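PDB 6S9V: sucrose 6(F)-phosphate phosphorylase, which is a phosphorylase of the alpha-amylase family, built around a TIM barrel. Local coordinates for residues Q22-P27 against G51-P56; N301-L306 against I388-Y393; Y392-L397 against E414-N419. All coordinates share one frame; numbering follows the deposited sequence.

Contact 1: residues Q22-P27 against G51-P56; sequences QLITYP and GVHILP. With SO4 (sulfate ion), chain E.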
loop_
_atom_site.group_PDB
_atom_site.type_symbol
_atom_site.label_atom_id
_atom_site.label_comp_id
_atom_site.label_asym_id
_atom_site.label_seq_id
_atom_site.Cartn_x
_atom_site.Cartn_y
_atom_site.Cartn_z
ATOM N N GLN A 22 10.625 -6.005 3.583
ATOM C CA GLN A 22 10.657 -4.549 3.613
ATOM C C GLN A 22 9.764 -4.011 4.725
ATOM O O GLN A 22 8.778 -4.638 5.107
ATOM C CB GLN A 22 10.186 -3.970 2.287
ATOM C CG GLN A 22 10.995 -4.460 1.090
ATOM C CD GLN A 22 10.536 -3.844 -0.204
ATOM O OE1 GLN A 22 9.382 -3.446 -0.340
ATOM N NE2 GLN A 22 11.440 -3.765 -1.173
ATOM N N LEU A 23 10.109 -2.832 5.214
ATOM C CA LEU A 23 9.337 -2.133 6.237
ATOM C C LEU A 23 8.452 -1.076 5.580
ATOM O O LEU A 23 8.879 -0.398 4.635
ATOM C CB LEU A 23 10.284 -1.467 7.245
ATOM C CG LEU A 23 9.665 -0.508 8.277
ATOM C CD1 LEU A 23 8.878 -1.285 9.311
ATOM C CD2 LEU A 23 10.735 0.347 8.946
ATOM N N ILE A 24 7.218 -0.942 6.071
ATOM C CA ILE A 24 6.355 0.189 5.746
ATOM C C ILE A 24 6.216 1.039 7.000
ATOM O O ILE A 24 5.788 0.532 8.038
ATOM C CB ILE A 24 4.954 -0.244 5.275
ATOM C CG1 ILE A 24 5.018 -1.223 4.103
ATOM C CG2 ILE A 24 4.130 0.982 4.899
ATOM C CD1 ILE A 24 3.725 -2.006 3.930
ATOM N N THR A 25 6.536 2.329 6.900
ATOM C CA THR A 25 6.433 3.204 8.063
ATOM C C THR A 25 6.114 4.622 7.619
ATOM O O THR A 25 6.472 5.043 6.513
ATOM C CB THR A 25 7.728 3.206 8.889
ATOM O OG1 THR A 25 7.547 3.972 10.094
ATOM C CG2 THR A 25 8.875 3.814 8.085
ATOM N N TYR A 26 5.439 5.358 8.488
ATOM C CA TYR A 26 5.362 6.790 8.311
ATOM C C TYR A 26 6.717 7.395 8.650
ATOM O O TYR A 26 7.518 6.794 9.377
ATOM C CB TYR A 26 4.267 7.398 9.185
ATOM C CG TYR A 26 2.874 7.160 8.660
ATOM C CD1 TYR A 26 2.367 7.927 7.615
ATOM C CD2 TYR A 26 2.059 6.170 9.202
ATOM C CE1 TYR A 26 1.092 7.724 7.127
ATOM C CE2 TYR A 26 0.782 5.957 8.710
ATOM C CZ TYR A 26 0.308 6.735 7.676
ATOM O OH TYR A 26 -0.962 6.546 7.189
ATOM N N PRO A 27 7.017 8.569 8.094
ATOM C CA PRO A 27 8.305 9.207 8.394
ATOM C C PRO A 27 8.457 9.581 9.848
ATOM O O PRO A 27 9.593 9.744 10.315
ATOM C CB PRO A 27 8.304 10.453 7.495
ATOM C CG PRO A 27 6.870 10.709 7.189
ATOM C CD PRO A 27 6.202 9.362 7.155
ATOM N N GLY A 51 14.554 -3.137 2.469
ATOM C CA GLY A 51 13.989 -1.924 1.906
ATOM C C GLY A 51 12.996 -1.306 2.866
ATOM O O GLY A 51 12.532 -1.954 3.806
ATOM N N VAL A 52 12.662 -0.042 2.609
ATOM C CA VAL A 52 11.733 0.715 3.450
ATOM C C VAL A 52 10.826 1.531 2.538
ATOM O O VAL A 52 11.314 2.317 1.715
ATOM C CB VAL A 52 12.458 1.654 4.431
ATOM C CG1 VAL A 52 11.433 2.422 5.292
ATOM C CG2 VAL A 52 13.449 0.894 5.302
ATOM N N HIS A 53 9.511 1.333 2.669
ATOM C CA HIS A 53 8.526 2.248 2.113
ATOM C C HIS A 53 8.274 3.324 3.162
ATOM O O HIS A 53 7.693 3.043 4.214
ATOM C CB HIS A 53 7.229 1.540 1.745
ATOM C CG HIS A 53 6.151 2.463 1.265
ATOM N ND1 HIS A 53 4.832 2.079 1.166
ATOM C CD2 HIS A 53 6.198 3.749 0.839
ATOM C CE1 HIS A 53 4.111 3.088 0.716
ATOM N NE2 HIS A 53 4.916 4.116 0.514
ATOM N N ILE A 54 8.756 4.531 2.894
ATOM C CA ILE A 54 8.476 5.699 3.717
ATOM C C ILE A 54 7.202 6.334 3.180
ATOM O O ILE A 54 7.187 6.849 2.060
ATOM C CB ILE A 54 9.630 6.705 3.686
ATOM C CG1 ILE A 54 10.939 6.064 4.121
ATOM C CG2 ILE A 54 9.306 7.903 4.592
ATOM C CD1 ILE A 54 12.145 6.959 3.863
ATOM N N LEU A 55 6.134 6.305 3.973
ATOM C CA LEU A 55 4.887 6.927 3.555
ATOM C C LEU A 55 5.125 8.429 3.375
ATOM O O LEU A 55 6.102 8.972 3.894
ATOM C CB LEU A 55 3.787 6.609 4.562
ATOM C CG LEU A 55 3.416 5.112 4.461
ATOM C CD1 LEU A 55 2.825 4.557 5.748
ATOM C CD2 LEU A 55 2.458 4.913 3.274
ATOM N N PRO A 56 4.269 9.101 2.606
ATOM C CA PRO A 56 4.635 10.421 2.016
ATOM C C PRO A 56 5.284 11.356 3.018
ATOM O O PRO A 56 4.646 11.785 3.993
ATOM C CB PRO A 56 3.283 10.963 1.532
ATOM C CG PRO A 56 2.511 9.733 1.172
ATOM C CD PRO A 56 2.925 8.668 2.176
HETATM S S SO4 E . 1.423 0.654 1.820
HETATM O O1 SO4 E . 0.509 -0.354 1.288
HETATM O O2 SO4 E . 1.255 1.888 1.061
HETATM O O3 SO4 E . 2.799 0.179 1.695
HETATM O O4 SO4 E . 1.146 0.903 3.224
#
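Q22 runs beside G51 at the start of two neighbouring parallel strands, its CB and CG lying against the G51 carbonyl while the amide end leads on to Q390, whose NE2 bonds Q22 OE1. G51 O receives the N-H of L23, and from here the strands are laced in regular parallel fashion. L23 O accepts from H53 N at 2.7 Å, and it also faces the CA-H of V52. I24, paired with H53, turns into the barrel interior, where its CD1 comes within 3.3 Å of O3 of the sulfate ion of chain E. H53 holds its CG anti to the backbone N (chi1 176°), which sets the imidazole edge-on to the same ion; ND1 donates to that O3 over 2.8 Å and NE2 is engaged by D96. T25 N donates to H53 O, and its side chain goes to the other face of the sheet. CG2 touches V52, and OG1 donates to an in-plane lone pair of Y26 O at 2.9 Å, with S29 OG as a second partner. The backbone ladder ends with L55 N bonded to T25 O, nearly straight at 174°. Beyond the strand, L55 CD1 sits over one face of the Y26 ring, 3.6 Å from its centroid and 1° off the normal, a well-centred CH-pi contact, and R64 adds a cation-pi interaction. P27 closes the contact, its CB 4.0 Å from I54 CG2 and its CD against L55 O. The two strands belong to the first beta-alpha-beta unit of the barrel, with helix 34-44 as the crossover. L23, T25 and I54 pack on L41, L37 and L34 of that helix, while strand 388-392 flanks strand 22-25 and strand 92-97 flanks strand 51-54.

Contact 2: residues N301-L306 against I388-Y393; sequences NQFTML and IPQVYY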
loop_
_atom_site.group_PDB
_atom_site.type_symbol
_atom_site.label_atom_id
_atom_site.label_comp_id
_atom_site.label_asym_id
_atom_site.label_seq_id
_atom_site.Cartn_x
_atom_site.Cartn_y
_atom_site.Cartn_z
ATOM N N ASN A 301 4.544 -11.909 -9.107
ATOM C CA ASN A 301 5.275 -10.641 -9.020
ATOM C C ASN A 301 4.383 -9.583 -8.367
ATOM O O ASN A 301 3.900 -8.625 -8.974
ATOM C CB ASN A 301 5.810 -10.240 -10.385
ATOM C CG ASN A 301 7.037 -11.068 -10.774
ATOM O OD1 ASN A 301 8.158 -10.799 -10.326
ATOM N ND2 ASN A 301 6.819 -12.104 -11.569
ATOM N N GLN A 302 4.172 -9.802 -7.075
ATOM C CA GLN A 302 3.372 -8.933 -6.231
ATOM C C GLN A 302 4.149 -8.583 -4.970
ATOM O O GLN A 302 5.017 -9.336 -4.522
ATOM C CB GLN A 302 2.065 -9.596 -5.816
ATOM C CG GLN A 302 1.239 -10.169 -6.938
ATOM C CD GLN A 302 -0.164 -10.510 -6.468
ATOM O OE1 GLN A 302 -0.883 -9.648 -5.958
ATOM N NE2 GLN A 302 -0.546 -11.772 -6.608
ATOM N N PHE A 303 3.817 -7.436 -4.389
ATOM C CA PHE A 303 4.280 -7.088 -3.054
ATOM C C PHE A 303 3.237 -7.574 -2.063
ATOM O O PHE A 303 2.068 -7.179 -2.154
ATOM C CB PHE A 303 4.496 -5.587 -2.930
ATOM C CG PHE A 303 5.761 -5.113 -3.571
ATOM C CD1 PHE A 303 5.882 -5.087 -4.947
ATOM C CD2 PHE A 303 6.827 -4.700 -2.797
ATOM C CE1 PHE A 303 7.049 -4.643 -5.543
ATOM C CE2 PHE A 303 7.996 -4.258 -3.383
ATOM C CZ PHE A 303 8.110 -4.233 -4.758
ATOM N N THR A 304 3.646 -8.455 -1.152
ATOM C CA THR A 304 2.710 -9.023 -0.195
ATOM C C THR A 304 2.716 -8.239 1.110
ATOM O O THR A 304 3.678 -7.548 1.459
ATOM C CB THR A 304 3.022 -10.488 0.111
ATOM O OG1 THR A 304 4.277 -10.588 0.797
ATOM C CG2 THR A 304 3.059 -11.311 -1.164
ATOM N N MET A 305 1.609 -8.359 1.833
ATOM C CA MET A 305 1.452 -7.675 3.102
ATOM C C MET A 305 0.378 -8.412 3.874
ATOM O O MET A 305 -0.417 -9.162 3.307
ATOM C CB MET A 305 1.062 -6.213 2.903
ATOM C CG MET A 305 -0.376 -6.058 2.409
ATOM S SD MET A 305 -0.711 -4.436 1.720
ATOM C CE MET A 305 -0.367 -4.772 -0.001
ATOM N N LEU A 306 0.381 -8.206 5.188
ATOM C CA LEU A 306 -0.801 -8.463 5.994
ATOM C C LEU A 306 -1.469 -7.133 6.324
ATOM O O LEU A 306 -2.576 -6.861 5.855
ATOM C CB LEU A 306 -0.433 -9.243 7.260
ATOM C CG LEU A 306 0.234 -10.608 7.051
ATOM C CD1 LEU A 306 0.577 -11.258 8.380
ATOM C CD2 LEU A 306 -0.641 -11.536 6.237
ATOM N N ILE A 388 7.351 -10.105 -2.942
ATOM C CA ILE A 388 8.230 -9.319 -2.065
ATOM C C ILE A 388 7.457 -9.017 -0.799
ATOM O O ILE A 388 6.437 -8.317 -0.848
ATOM C CB ILE A 388 8.680 -8.018 -2.757
ATOM C CG1 ILE A 388 9.383 -8.332 -4.075
ATOM C CG2 ILE A 388 9.562 -7.206 -1.812
ATOM C CD1 ILE A 388 10.655 -9.121 -3.912
ATOM N N PRO A 389 7.897 -9.514 0.370
ATOM C CA PRO A 389 7.120 -9.330 1.606
ATOM C C PRO A 389 7.391 -7.987 2.271
ATOM O O PRO A 389 8.543 -7.579 2.435
ATOM C CB PRO A 389 7.581 -10.492 2.495
ATOM C CG PRO A 389 8.883 -10.978 1.907
ATOM C CD PRO A 389 9.131 -10.290 0.588
ATOM N N GLN A 390 6.310 -7.315 2.674
ATOM C CA GLN A 390 6.356 -6.053 3.398
ATOM C C GLN A 390 5.713 -6.224 4.760
ATOM O O GLN A 390 4.681 -6.891 4.884
ATOM C CB GLN A 390 5.620 -4.950 2.638
ATOM C CG GLN A 390 6.173 -4.696 1.258
ATOM C CD GLN A 390 5.640 -3.426 0.657
ATOM O OE1 GLN A 390 4.448 -3.150 0.733
ATOM N NE2 GLN A 390 6.524 -2.639 0.053
ATOM N N VAL A 391 6.328 -5.617 5.774
ATOM C CA VAL A 391 5.819 -5.633 7.143
ATOM C C VAL A 391 5.549 -4.193 7.562
ATOM O O VAL A 391 6.458 -3.350 7.547
ATOM C CB VAL A 391 6.799 -6.307 8.119
ATOM C CG1 VAL A 391 6.303 -6.182 9.565
ATOM C CG2 VAL A 391 6.983 -7.777 7.755
ATOM N N TYR A 392 4.301 -3.910 7.915
ATOM C CA TYR A 392 3.933 -2.587 8.412
ATOM C C TYR A 392 4.441 -2.403 9.839
ATOM O O TYR A 392 4.462 -3.348 10.632
ATOM C CB TYR A 392 2.417 -2.445 8.323
ATOM C CG TYR A 392 1.822 -1.109 8.682
ATOM C CD1 TYR A 392 2.090 0.025 7.936
ATOM C CD2 TYR A 392 0.944 -0.999 9.752
ATOM C CE1 TYR A 392 1.511 1.239 8.249
ATOM C CE2 TYR A 392 0.361 0.210 10.074
ATOM C CZ TYR A 392 0.644 1.317 9.321
ATOM O OH TYR A 392 0.067 2.514 9.642
ATOM N N TYR A 393 4.849 -1.168 10.169
ATOM C CA TYR A 393 5.568 -0.934 11.420
ATOM C C TYR A 393 4.725 -1.296 12.639
ATOM O O TYR A 393 5.258 -1.781 13.643
ATOM C CB TYR A 393 6.037 0.523 11.508
ATOM C CG TYR A 393 4.940 1.535 11.778
ATOM C CD1 TYR A 393 4.106 1.957 10.755
ATOM C CD2 TYR A 393 4.740 2.064 13.052
ATOM C CE1 TYR A 393 3.105 2.879 10.983
ATOM C CE2 TYR A 393 3.733 2.981 13.290
ATOM C CZ TYR A 393 2.921 3.385 12.249
ATOM O OH TYR A 393 1.919 4.300 12.456
HETATM O O HOH W 1 2.512 -6.352 6.238
#
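F303 and I388 form the tight part of this contact, their side chains side by side and pointing the same way. I388 CB sits over one face of the phenyl ring, 4.0 Å from its centroid and 21° off the normal, while I388 CG2 reaches F303 CE2 near the rim at 3.7 Å. Q390 crosses the same ring obliquely, its amide plane 68° from the ring plane and NE2 3.5 Å from F303 CD2. NE2 is already taken up by Q22, whereas the buried OE1 of Q390 has no hydrogen-bonding partner in the model. Three backbone bonds join the strands: I388 N to Q302 O, T304 N to I388 O at 2.8 Å, and Q390 N to T304 O. Strands 302-304 and 388-392 are the seventh and eighth of a closed parallel barrel, and the eighth completes it by pairing onward with strand 22-25, P389 O accepting from Q22. T304 OG1, on the opposite face from F303, comes within 3.2 Å of P389 CA and has a weak bond to Q382 NE2. Past Q390 the chains drift apart and the contact becomes loose. M305 CB approaches the Q390 carbonyl only distantly, and a water takes over as go-between, accepting from L306 N at 3.0 Å and lying 2.6 Å from Q390 O, which also accepts from Q382 NE2; the water's bond to Y392 N is weak.

Contact 3: residues Y392-L397 against E414-N419; sequences YYVGLL and EINRHN. With SO4 (sulfate ion), chain H; SO4 (sulfate ion), chain I.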
loop_
_atom_site.group_PDB
_atom_site.type_symbol
_atom_site.label_atom_id
_atom_site.label_comp_id
_atom_site.label_asym_id
_atom_site.label_seq_id
_atom_site.Cartn_x
_atom_site.Cartn_y
_atom_site.Cartn_z
ATOM N N TYR A 392 4.301 -3.910 7.915
ATOM C CA TYR A 392 3.933 -2.587 8.412
ATOM C C TYR A 392 4.441 -2.403 9.839
ATOM O O TYR A 392 4.462 -3.348 10.632
ATOM C CB TYR A 392 2.417 -2.445 8.323
ATOM C CG TYR A 392 1.822 -1.109 8.682
ATOM C CD1 TYR A 392 2.090 0.025 7.936
ATOM C CD2 TYR A 392 0.944 -0.999 9.752
ATOM C CE1 TYR A 392 1.511 1.239 8.249
ATOM C CE2 TYR A 392 0.361 0.210 10.074
ATOM C CZ TYR A 392 0.644 1.317 9.321
ATOM O OH TYR A 392 0.067 2.514 9.642
ATOM N N TYR A 393 4.849 -1.168 10.169
ATOM C CA TYR A 393 5.568 -0.934 11.420
ATOM C C TYR A 393 4.725 -1.296 12.639
ATOM O O TYR A 393 5.258 -1.781 13.643
ATOM C CB TYR A 393 6.037 0.523 11.508
ATOM C CG TYR A 393 4.940 1.535 11.778
ATOM C CD1 TYR A 393 4.106 1.957 10.755
ATOM C CD2 TYR A 393 4.740 2.064 13.052
ATOM C CE1 TYR A 393 3.105 2.879 10.983
ATOM C CE2 TYR A 393 3.733 2.981 13.290
ATOM C CZ TYR A 393 2.921 3.385 12.249
ATOM O OH TYR A 393 1.919 4.300 12.456
ATOM N N VAL A 394 3.411 -1.072 12.582
ATOM C CA VAL A 394 2.575 -1.437 13.724
ATOM C C VAL A 394 2.605 -2.946 13.936
ATOM O O VAL A 394 2.741 -3.427 15.068
ATOM C CB VAL A 394 1.135 -0.921 13.535
ATOM C CG1 VAL A 394 0.218 -1.433 14.677
ATOM C CG2 VAL A 394 1.123 0.595 13.474
ATOM N N GLY A 395 2.484 -3.715 12.849
ATOM C CA GLY A 395 2.550 -5.162 12.954
ATOM C C GLY A 395 3.923 -5.660 13.356
ATOM O O GLY A 395 4.038 -6.674 14.053
ATOM N N LEU A 396 4.971 -4.950 12.949
ATOM C CA LEU A 396 6.320 -5.291 13.382
ATOM C C LEU A 396 6.421 -5.321 14.900
ATOM O O LEU A 396 7.109 -6.176 15.467
ATOM C CB LEU A 396 7.315 -4.278 12.811
ATOM C CG LEU A 396 8.762 -4.447 13.259
ATOM C CD1 LEU A 396 9.341 -5.757 12.719
ATOM C CD2 LEU A 396 9.607 -3.244 12.832
ATOM N N LEU A 397 5.755 -4.387 15.568
ATOM C CA LEU A 397 5.807 -4.260 17.016
ATOM C C LEU A 397 4.601 -4.896 17.690
ATOM O O LEU A 397 4.367 -4.653 18.876
ATOM C CB LEU A 397 5.918 -2.783 17.392
ATOM C CG LEU A 397 7.135 -2.086 16.762
ATOM C CD1 LEU A 397 7.207 -0.627 17.154
ATOM C CD2 LEU A 397 8.413 -2.804 17.172
ATOM N N GLU A 414 -7.010 5.842 11.896
ATOM C CA GLU A 414 -5.964 6.076 12.884
ATOM C C GLU A 414 -5.838 4.930 13.883
ATOM O O GLU A 414 -4.860 4.901 14.639
ATOM C CB GLU A 414 -6.217 7.405 13.604
ATOM C CG GLU A 414 -5.583 8.618 12.899
ATOM C CD GLU A 414 -4.067 8.695 13.094
ATOM O OE1 GLU A 414 -3.612 8.520 14.247
ATOM O OE2 GLU A 414 -3.325 8.921 12.099
ATOM N N ILE A 415 -6.773 3.973 13.884
ATOM C CA ILE A 415 -6.670 2.808 14.762
ATOM C C ILE A 415 -5.379 2.053 14.509
ATOM O O ILE A 415 -4.841 1.394 15.408
ATOM C CB ILE A 415 -7.899 1.899 14.559
ATOM C CG1 ILE A 415 -8.068 0.933 15.730
ATOM C CG2 ILE A 415 -7.773 1.109 13.250
ATOM C CD1 ILE A 415 -9.405 0.219 15.718
ATOM N N ASN A 416 -4.864 2.139 13.285
ATOM C CA ASN A 416 -3.718 1.374 12.813
ATOM C C ASN A 416 -2.562 2.295 12.423
ATOM O O ASN A 416 -1.721 1.928 11.601
ATOM C CB ASN A 416 -4.157 0.505 11.629
ATOM C CG ASN A 416 -3.089 -0.461 11.160
ATOM O OD1 ASN A 416 -2.428 -1.123 11.958
ATOM N ND2 ASN A 416 -2.918 -0.547 9.844
ATOM N N ARG A 417 -2.492 3.493 13.012
ATOM C CA ARG A 417 -1.458 4.472 12.673
ATOM C C ARG A 417 -0.827 5.117 13.910
ATOM O O ARG A 417 -0.387 6.271 13.861
ATOM C CB ARG A 417 -2.021 5.544 11.741
ATOM C CG ARG A 417 -2.601 4.990 10.438
ATOM C CD ARG A 417 -3.245 6.065 9.596
ATOM N NE ARG A 417 -3.644 5.548 8.290
ATOM C CZ ARG A 417 -4.326 6.241 7.390
ATOM N NH1 ARG A 417 -4.711 7.486 7.653
ATOM N NH2 ARG A 417 -4.632 5.687 6.233
ATOM N N HIS A 418 -0.738 4.369 15.009
ATOM C CA HIS A 418 -0.096 4.850 16.227
ATOM C C HIS A 418 1.306 5.378 15.941
ATOM O O HIS A 418 2.042 4.816 15.130
ATOM C CB HIS A 418 -0.025 3.701 17.243
ATOM C CG HIS A 418 0.645 4.063 18.532
ATOM N ND1 HIS A 418 0.095 4.952 19.433
ATOM C CD2 HIS A 418 1.816 3.655 19.076
ATOM C CE1 HIS A 418 0.901 5.075 20.474
ATOM N NE2 HIS A 418 1.947 4.289 20.286
ATOM N N ASN A 419 1.671 6.468 16.608
ATOM C CA ASN A 419 3.032 6.997 16.560
ATOM C C ASN A 419 3.805 6.514 17.784
ATOM O O ASN A 419 3.404 6.786 18.918
ATOM C CB ASN A 419 3.023 8.525 16.499
ATOM C CG ASN A 419 2.613 9.056 15.127
ATOM O OD1 ASN A 419 2.797 8.391 14.106
ATOM N ND2 ASN A 419 2.045 10.255 15.108
HETATM S S SO4 H . -1.035 8.641 18.653
HETATM O O1 SO4 H . -1.879 9.615 17.966
HETATM O O2 SO4 H . -1.871 7.697 19.388
HETATM O O3 SO4 H . -0.155 9.340 19.585
HETATM O O4 SO4 H . -0.224 7.919 17.680
HETATM S S SO4 I . -7.063 8.604 5.204
HETATM O O1 SO4 I . -7.825 9.282 4.163
HETATM O O2 SO4 I . -6.648 7.293 4.716
HETATM O O3 SO4 I . -7.895 8.454 6.395
HETATM O O4 SO4 I . -5.878 9.387 5.552
#
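Y392 and Y393 each spend their hydroxyl proton on a carbonyl of the loop 414-419. Y392 OH donates to N416 O at 2.7 Å, within the carbonyl plane. Its ring meets N416 tip to tip, with the side-chain amide tilted 45° from the ring and ND2 3.4 Å from Y392 CE2. Y393 OH donates to H418 O, also over 2.7 Å, but from 39° above the carbonyl plane. With CG between the backbone N and the carbonyl carbon (chi1 73°), the Y393 ring is directed toward H418. V394 packs alongside, its CG2 3.7 Å from N416 O, so that this carbonyl meets a hydroxyl and a methyl. The carbonyl between the two tyrosine acceptors, R417 O, is served by R64 NH1. The polar side chains of R417 and H418 find their partners outside the two segments. R417 uses NE on H309 O and grips a sulfate ion of chain I with NH1 and NH2, the latter 3.0 Å from its O2. H418 places NE2 on E424, while ND1 bonds D402 and, weakly, the sulfate of chain H, whose O4 receives N419 N at 2.6 Å. Y392 stands at the N-cap of helix 393-396, the short helix that directly follows the eighth strand, and its pairing with a later loop belongs to the carboxyl-end rim of a TIM barrel, where such loops gather around the pocket.

The three contacts meet around strand 388-392. Contacts 1 and 2 have centres about 11 Å apart and join where the barrel closes, with Q22 O 2.7 Å from V391 N and Q22 N 2.9 Å from P389 O, probably hydrogen bonds. Contact 3 continues contact 2 along the chain, sharing Y392 and Y393, although their centres lie about 15 Å apart. It turns back toward contact 1, with I24 O 2.9 Å from Y393 N and Y26 OH packed 3.1 Å from R417 NE. H309 connects the sulfate at contact 1 with R417 of contact 3. That sulfate and a BTB molecule about 4 Å from the R417 side chain, both probably crystallisation components, are consistent with a pocket at this barrel end.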